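PDB 2C41: Dps family DNA-binding stress response protein from Thermosynechococcus elongatus, which probably binds and oxidises iron and binds DNA as a stress-response protein of the ferritin-like Dps family. Local coordinates for residues 22-36 with 45-59. Numbering follows the deposited sequence.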
# COMPACT_ATOMS: atom_id res chain seq x y z
N ALA C 22 7.41 5.82 31.22
CA ALA C 22 6.71 5.62 29.95
C ALA C 22 5.52 4.68 30.12
O ALA C 22 4.43 4.92 29.58
CB ALA C 22 7.67 5.10 28.89
N VAL C 23 5.72 3.61 30.88
CA VAL C 23 4.65 2.64 31.15
C VAL C 23 3.48 3.30 31.91
O VAL C 23 2.33 3.16 31.51
CB VAL C 23 5.18 1.41 31.94
CG1 VAL C 23 4.02 0.53 32.42
CG2 VAL C 23 6.16 0.62 31.06
N VAL C 24 3.79 4.01 33.00
CA VAL C 24 2.74 4.67 33.79
C VAL C 24 2.05 5.78 32.99
O VAL C 24 0.82 5.91 33.03
CB VAL C 24 3.29 5.22 35.14
CG1 VAL C 24 2.23 6.06 35.89
CG2 VAL C 24 3.76 4.07 35.99
N MET C 25 2.83 6.56 32.26
CA MET C 25 2.29 7.62 31.43
C MET C 25 1.35 7.06 30.36
O MET C 25 0.29 7.62 30.08
CB MET C 25 3.43 8.38 30.76
CG MET C 25 3.03 9.72 30.27
SD MET C 25 2.66 10.81 31.67
CE MET C 25 2.15 12.22 30.71
N TYR C 26 1.76 5.95 29.76
CA TYR C 26 0.91 5.27 28.79
C TYR C 26 -0.42 4.83 29.42
O TYR C 26 -1.49 5.11 28.88
CB TYR C 26 1.63 4.06 28.17
CG TYR C 26 0.68 3.24 27.34
CD1 TYR C 26 0.18 3.75 26.14
CD2 TYR C 26 0.23 2.00 27.78
CE1 TYR C 26 -0.71 3.02 25.37
CE2 TYR C 26 -0.68 1.26 27.00
CZ TYR C 26 -1.14 1.79 25.81
OH TYR C 26 -2.02 1.10 25.02
N LEU C 27 -0.33 4.15 30.56
CA LEU C 27 -1.53 3.66 31.24
C LEU C 27 -2.43 4.82 31.70
O LEU C 27 -3.66 4.71 31.63
CB LEU C 27 -1.17 2.73 32.40
CG LEU C 27 -0.52 1.40 31.99
CD1 LEU C 27 -0.03 0.66 33.23
CD2 LEU C 27 -1.47 0.53 31.17
N ASN C 28 -1.82 5.92 32.14
CA ASN C 28 -2.58 7.16 32.40
C ASN C 28 -3.34 7.62 31.16
O ASN C 28 -4.52 7.95 31.24
CB ASN C 28 -1.67 8.29 32.87
CG ASN C 28 -1.23 8.15 34.32
OD1 ASN C 28 -0.43 8.95 34.81
ND2 ASN C 28 -1.75 7.15 35.00
N TYR C 29 -2.66 7.67 30.01
CA TYR C 29 -3.30 8.06 28.75
C TYR C 29 -4.50 7.18 28.40
O TYR C 29 -5.51 7.68 27.91
CB TYR C 29 -2.31 8.11 27.59
CG TYR C 29 -1.75 9.50 27.34
CD1 TYR C 29 -2.61 10.58 27.06
CD2 TYR C 29 -0.38 9.75 27.36
CE1 TYR C 29 -2.12 11.86 26.81
CE2 TYR C 29 0.13 11.03 27.10
CZ TYR C 29 -0.75 12.07 26.84
OH TYR C 29 -0.27 13.34 26.59
N LYS C 30 -4.38 5.88 28.67
CA LYS C 30 -5.48 4.97 28.43
C LYS C 30 -6.67 5.31 29.34
O LYS C 30 -7.82 5.31 28.88
CB LYS C 30 -5.05 3.51 28.58
CG LYS C 30 -4.15 3.00 27.44
CD LYS C 30 -4.69 3.33 26.04
CE LYS C 30 -6.00 2.59 25.73
NZ LYS C 30 -6.23 2.40 24.26
N LYS C 31 -6.40 5.62 30.61
CA LYS C 31 -7.46 6.08 31.50
C LYS C 31 -8.19 7.29 30.90
O LYS C 31 -9.42 7.30 30.82
CB LYS C 31 -6.93 6.40 32.89
CG LYS C 31 -7.92 7.14 33.77
CD LYS C 31 -7.39 7.28 35.18
CE LYS C 31 -8.39 8.00 36.08
NZ LYS C 31 -7.76 8.28 37.40
N TYR C 32 -7.43 8.29 30.46
CA TYR C 32 -8.04 9.49 29.90
C TYR C 32 -8.85 9.16 28.64
O TYR C 32 -9.98 9.61 28.49
CB TYR C 32 -6.99 10.58 29.61
CG TYR C 32 -5.99 10.82 30.72
CD1 TYR C 32 -6.35 10.71 32.07
CD2 TYR C 32 -4.68 11.20 30.42
CE1 TYR C 32 -5.42 10.95 33.10
CE2 TYR C 32 -3.74 11.43 31.43
CZ TYR C 32 -4.11 11.30 32.76
OH TYR C 32 -3.18 11.53 33.74
N HIS C 33 -8.26 8.36 27.75
CA HIS C 33 -8.93 7.87 26.55
C HIS C 33 -10.29 7.23 26.91
O HIS C 33 -11.31 7.56 26.31
CB HIS C 33 -8.00 6.86 25.86
CG HIS C 33 -8.57 6.20 24.65
ND1 HIS C 33 -8.84 6.88 23.48
CD2 HIS C 33 -8.85 4.90 24.40
CE1 HIS C 33 -9.28 6.03 22.57
NE2 HIS C 33 -9.30 4.82 23.10
N TRP C 34 -10.29 6.35 27.90
CA TRP C 34 -11.51 5.62 28.25
C TRP C 34 -12.55 6.46 28.98
O TRP C 34 -13.75 6.30 28.77
CB TRP C 34 -11.18 4.39 29.10
CG TRP C 34 -10.33 3.38 28.38
CD1 TRP C 34 -10.39 3.03 27.06
CD2 TRP C 34 -9.32 2.55 28.97
NE1 TRP C 34 -9.46 2.06 26.79
CE2 TRP C 34 -8.80 1.74 27.94
CE3 TRP C 34 -8.81 2.41 30.27
CZ2 TRP C 34 -7.78 0.80 28.16
CZ3 TRP C 34 -7.79 1.48 30.49
CH2 TRP C 34 -7.30 0.68 29.44
N LEU C 35 -12.07 7.34 29.86
CA LEU C 35 -12.95 8.02 30.82
C LEU C 35 -13.31 9.45 30.43
O LEU C 35 -14.10 10.09 31.11
CB LEU C 35 -12.35 7.98 32.23
CG LEU C 35 -12.08 6.59 32.83
CD1 LEU C 35 -11.83 6.71 34.32
CD2 LEU C 35 -13.24 5.61 32.57
N THR C 36 -12.76 9.93 29.33
CA THR C 36 -13.11 11.28 28.88
C THR C 36 -14.60 11.32 28.48
O THR C 36 -15.21 10.30 28.14
CB THR C 36 -12.12 11.81 27.81
OG1 THR C 36 -12.27 13.24 27.66
CG2 THR C 36 -12.31 11.11 26.48
N HIS C 45 -10.98 11.83 22.95
CA HIS C 45 -10.80 10.37 22.86
C HIS C 45 -9.63 10.07 21.91
O HIS C 45 -8.71 9.29 22.23
CB HIS C 45 -12.12 9.75 22.37
CG HIS C 45 -12.16 8.26 22.41
ND1 HIS C 45 -12.07 7.54 23.58
CD2 HIS C 45 -12.36 7.35 21.42
CE1 HIS C 45 -12.19 6.25 23.31
NE2 HIS C 45 -12.37 6.11 22.01
N LEU C 46 -9.64 10.74 20.76
CA LEU C 46 -8.56 10.58 19.77
C LEU C 46 -7.23 11.16 20.25
O LEU C 46 -6.20 10.50 20.11
CB LEU C 46 -8.95 11.23 18.44
CG LEU C 46 -10.01 10.43 17.68
CD1 LEU C 46 -10.58 11.22 16.50
CD2 LEU C 46 -9.41 9.09 17.24
N LEU C 47 -7.26 12.37 20.81
CA LEU C 47 -6.04 12.99 21.33
C LEU C 47 -5.32 12.07 22.30
O LEU C 47 -4.11 11.84 22.17
CB LEU C 47 -6.33 14.33 22.00
CG LEU C 47 -5.09 14.99 22.62
CD1 LEU C 47 -4.24 15.70 21.57
CD2 LEU C 47 -5.53 15.95 23.72
N PHE C 48 -6.06 11.54 23.27
CA PHE C 48 -5.47 10.69 24.29
C PHE C 48 -4.90 9.40 23.71
O PHE C 48 -3.86 8.93 24.15
CB PHE C 48 -6.47 10.42 25.41
CG PHE C 48 -6.86 11.66 26.20
CD1 PHE C 48 -8.19 11.94 26.49
CD2 PHE C 48 -5.87 12.54 26.65
CE1 PHE C 48 -8.54 13.08 27.22
CE2 PHE C 48 -6.20 13.69 27.38
CZ PHE C 48 -7.53 13.96 27.67
N GLU C 49 -5.57 8.84 22.71
CA GLU C 49 -5.07 7.65 22.04
C GLU C 49 -3.80 7.96 21.24
O GLU C 49 -2.84 7.20 21.27
CB GLU C 49 -6.15 7.02 21.16
CG GLU C 49 -5.74 5.69 20.54
CD GLU C 49 -5.70 4.52 21.53
OE1 GLU C 49 -5.84 4.69 22.76
OE2 GLU C 49 -5.52 3.38 21.05
N GLU C 50 -3.81 9.10 20.55
CA GLU C 50 -2.68 9.47 19.69
C GLU C 50 -1.43 9.73 20.51
O GLU C 50 -0.36 9.17 20.23
CB GLU C 50 -3.05 10.69 18.85
CG GLU C 50 -4.05 10.36 17.75
CD GLU C 50 -4.74 11.58 17.18
OE1 GLU C 50 -4.70 12.67 17.82
OE2 GLU C 50 -5.34 11.45 16.11
N GLN C 51 -1.56 10.56 21.54
CA GLN C 51 -0.41 10.87 22.39
C GLN C 51 -0.01 9.65 23.22
O GLN C 51 1.18 9.36 23.37
CB GLN C 51 -0.66 12.15 23.22
CG GLN C 51 -1.04 13.32 22.29
CD GLN C 51 -0.85 14.72 22.88
OE1 GLN C 51 -0.68 15.67 22.12
NE2 GLN C 51 -0.88 14.85 24.19
N GLY C 52 -1.01 8.90 23.67
CA GLY C 52 -0.76 7.63 24.37
C GLY C 52 0.05 6.66 23.53
O GLY C 52 0.96 6.00 24.04
N SER C 53 -0.28 6.57 22.24
CA SER C 53 0.45 5.68 21.32
C SER C 53 1.91 6.08 21.13
O SER C 53 2.77 5.22 20.98
CB SER C 53 -0.25 5.61 19.96
OG SER C 53 -1.42 4.84 20.07
N GLU C 54 2.16 7.39 21.11
CA GLU C 54 3.53 7.89 20.99
C GLU C 54 4.35 7.62 22.24
O GLU C 54 5.51 7.23 22.14
CB GLU C 54 3.52 9.37 20.63
CG GLU C 54 3.05 9.61 19.20
CD GLU C 54 3.24 11.04 18.76
OE1 GLU C 54 3.88 11.24 17.70
OE2 GLU C 54 2.77 11.96 19.46
N VAL C 55 3.74 7.79 23.40
CA VAL C 55 4.39 7.41 24.66
C VAL C 55 4.62 5.89 24.70
O VAL C 55 5.70 5.43 25.07
CB VAL C 55 3.58 7.85 25.89
CG1 VAL C 55 4.18 7.26 27.16
CG2 VAL C 55 3.54 9.38 25.98
N PHE C 56 3.62 5.13 24.26
CA PHE C 56 3.72 3.67 24.23
C PHE C 56 4.99 3.19 23.54
O PHE C 56 5.69 2.31 24.07
CB PHE C 56 2.52 3.05 23.51
CG PHE C 56 2.65 1.56 23.31
CD1 PHE C 56 3.08 1.06 22.08
CD2 PHE C 56 2.39 0.68 24.35
CE1 PHE C 56 3.23 -0.32 21.89
CE2 PHE C 56 2.53 -0.70 24.17
CZ PHE C 56 2.95 -1.19 22.93
N ALA C 57 5.27 3.75 22.36
CA ALA C 57 6.41 3.36 21.54
C ALA C 57 7.73 3.51 22.29
O ALA C 57 8.71 2.82 22.00
CB ALA C 57 6.44 4.17 20.26
N MET C 58 7.75 4.44 23.24
CA MET C 58 8.96 4.71 24.02
C MET C 58 9.32 3.60 24.99
O MET C 58 10.48 3.46 25.36
CB MET C 58 8.81 6.02 24.79
CG MET C 58 8.53 7.20 23.88
SD MET C 58 8.48 8.68 24.90
CE MET C 58 7.77 9.85 23.75
N ILE C 59 8.32 2.82 25.41
CA ILE C 59 8.54 1.77 26.40
C ILE C 59 9.61 0.79 25.91
O ILE C 59 10.59 0.54 26.61
CB ILE C 59 7.24 1.01 26.74
CG1 ILE C 59 6.21 1.96 27.36
CG2 ILE C 59 7.55 -0.16 27.67
CD1 ILE C 59 4.79 1.42 27.36
O HOH W 1 -5.83 0.96 21.83
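Y29 lies flat on the backbone at G52, where segments 22-36 and 45-59 run nearly antiparallel (164°), their axes 8.1 Å apart at closest. Y29 CB rests 3.6 Å from G52 CA, and CG and CD2 continue over G52 CA and N. CD1 lies near F48 O, CE1 meets F48 CD2, Y29 CE2 touches V55 CG2 at 4.0 Å, and CZ lies on Q51 CB. At the tip, Q51 NE2 donates to OH, a bond left doubtful by that oxygen's uncertain place. An alanine here lacks the ring that fills the hole between F48, Q51, G52 and V55, and a gap would probably open. V55 returns the interlock, its side chain set among A22, M25, Y26 and Y29. On the far side of G52, Y26 offers a face to the edge of F56, while its own ring edge meets G52 O. F48 turns a face to Y32, whose CB stands 3.5 Å from the ring centroid in a CH-pi contact; the Y32 hydroxyl bonds E101. H33 and H45, both CG anti to N (chi1 177° in H33), form an offset stack, centroids 3.7 Å apart and planes at 12°. Each ND1 donates, in its ring plane, to the other's carbonyl: H33 ND1 to H45 O at 2.7 Å, H45 ND1 to H33 O at 2.8 Å. These two bonds would help fix both ring rotations. E49 OE1 covers the opposite face of H33 and takes K30 NZ on its syn lone pair; K30 also salt-bridges D60 of a second subunit. H33 and H45 pack against E64 of that subunit, a place consistent with the intersubunit ferroxidase region of Dps proteins. The knobs-into-holes pairing of helices 6-35 and 41-68 is that of an antiparallel helical hairpin in the ferritin-like four-helix bundle.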